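Local coordinates for tartronate semialdehyde reductase (Salmonella typhimurium, PDB 1VPD), which probably reduces tartronate semialdehyde to D-glycerate with NADH or NADPH, the last step of galactarate degradation, at residues I11-M16 against E39-V44. Residues are numbered along the deposited sequence; the frame is centred on the assembly and turned at random.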
# COMPACT_ATOMS: atom_id res chain seq x y z
N ILE A 11 -6.05 12.30 3.96
CA ILE A 11 -5.07 12.40 5.02
C ILE A 11 -4.02 11.31 4.78
O ILE A 11 -4.34 10.13 4.83
CB ILE A 11 -5.72 12.23 6.39
CG1 ILE A 11 -6.80 13.30 6.62
CG2 ILE A 11 -4.67 12.34 7.48
CD1 ILE A 11 -7.59 13.12 7.89
N GLY A 12 -2.78 11.74 4.55
CA GLY A 12 -1.66 10.87 4.26
C GLY A 12 -1.20 11.09 2.84
O GLY A 12 -1.79 10.55 1.91
N LEU A 13 -0.17 11.91 2.68
CA LEU A 13 0.33 12.36 1.39
C LEU A 13 1.75 11.86 1.18
O LEU A 13 2.67 12.61 0.80
CB LEU A 13 0.27 13.90 1.33
CG LEU A 13 -1.11 14.50 1.57
CD1 LEU A 13 -1.02 16.02 1.57
CD2 LEU A 13 -2.13 14.00 0.54
N GLY A 14 1.94 10.57 1.44
CA GLY A 14 3.25 9.95 1.28
C GLY A 14 3.51 9.47 -0.15
O GLY A 14 2.92 9.97 -1.12
N ILE A 15 4.37 8.47 -0.28
CA ILE A 15 4.78 7.99 -1.60
C ILE A 15 3.60 7.55 -2.45
O ILE A 15 3.57 7.82 -3.65
CB ILE A 15 5.84 6.84 -1.44
CG1 ILE A 15 7.18 7.44 -0.96
CG2 ILE A 15 6.04 6.11 -2.76
CD1 ILE A 15 8.28 6.46 -0.61
N MSE A 16 2.63 6.88 -1.83
CA MSE A 16 1.41 6.49 -2.53
C MSE A 16 0.35 7.60 -2.47
O MSE A 16 -0.26 7.95 -3.48
CB MSE A 16 0.88 5.18 -1.92
CG MSE A 16 1.92 4.04 -1.87
SE MSE A 16 2.44 3.43 -3.66
CE MSE A 16 0.66 2.80 -4.17
N GLU A 39 5.49 20.17 3.98
CA GLU A 39 5.93 20.27 2.59
C GLU A 39 5.10 19.40 1.66
O GLU A 39 4.86 19.78 0.52
CB GLU A 39 7.40 19.90 2.43
CG GLU A 39 8.37 20.84 3.14
CD GLU A 39 9.82 20.59 2.74
OE1 GLU A 39 10.07 19.76 1.83
OE2 GLU A 39 10.71 21.22 3.34
N ALA A 40 4.69 18.22 2.13
CA ALA A 40 3.77 17.37 1.36
C ALA A 40 2.41 18.07 1.19
O ALA A 40 1.87 18.12 0.09
CB ALA A 40 3.60 15.99 2.03
N ILE A 41 1.87 18.65 2.26
CA ILE A 41 0.66 19.48 2.12
C ILE A 41 0.87 20.60 1.10
O ILE A 41 0.05 20.79 0.21
CB ILE A 41 0.20 20.09 3.46
CG1 ILE A 41 -0.09 19.01 4.51
CG2 ILE A 41 -1.04 20.97 3.22
CD1 ILE A 41 -0.42 19.57 5.89
N ALA A 42 1.98 21.32 1.20
CA ALA A 42 2.22 22.46 0.30
C ALA A 42 2.22 22.05 -1.16
O ALA A 42 1.67 22.74 -2.01
CB ALA A 42 3.50 23.15 0.65
N ASP A 43 2.81 20.90 -1.46
CA ASP A 43 2.85 20.37 -2.82
C ASP A 43 1.45 20.10 -3.35
O ASP A 43 1.12 20.42 -4.48
CB ASP A 43 3.68 19.08 -2.80
CG ASP A 43 3.91 18.51 -4.17
OD1 ASP A 43 5.05 18.04 -4.41
OD2 ASP A 43 3.05 18.47 -5.07
N VAL A 44 0.60 19.49 -2.53
CA VAL A 44 -0.73 19.13 -2.96
C VAL A 44 -1.65 20.37 -3.02
O VAL A 44 -2.49 20.44 -3.90
CB VAL A 44 -1.30 17.96 -2.10
CG1 VAL A 44 -2.69 17.61 -2.52
CG2 VAL A 44 -0.39 16.71 -2.25
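Leu13, in the glycine-rich loop of the Rossmann fold, makes a small, buried van der Waals contact, without a hydrogen bond, with one side of helix 38-46. The loop leaves strand 7-11 and leads into helix 17-26; Gly12 and Gly14 fit the GxGxxG pattern of dinucleotide-binding folds, and the loop is predicted to bind NAD(+). Leu13 is the loop's sole contributor. Its CB faces the methyl of Ala40 (CB to CB 4.0 Å), and the same Ala40 CB lies 3.7 Å from the carbonyl O of Leu13. CG anti to the carbonyl carbon (chi1 -57°) and CD1 extended from CA (chi2 177°) carry that methyl to the helix, between Ala40 and Val44, one turn apart. Leu13 CD1 lies 3.9 Å from Ile41 CA, and Ile41 CG1 is a looser neighbour of that methyl, 4.3 Å from Leu13 CD1. Ser21 of helix 17-26 touches both Leu13 and Val44. The backbone N of Leu13 is hydrogen-bonded to OD1 of Asp35, just after strand 30-34, which ties the loop to the end of the neighbouring strand. One turn on from Ala40, Val44 turns its CG2 methyl to Leu13 CD1 at 3.9 Å.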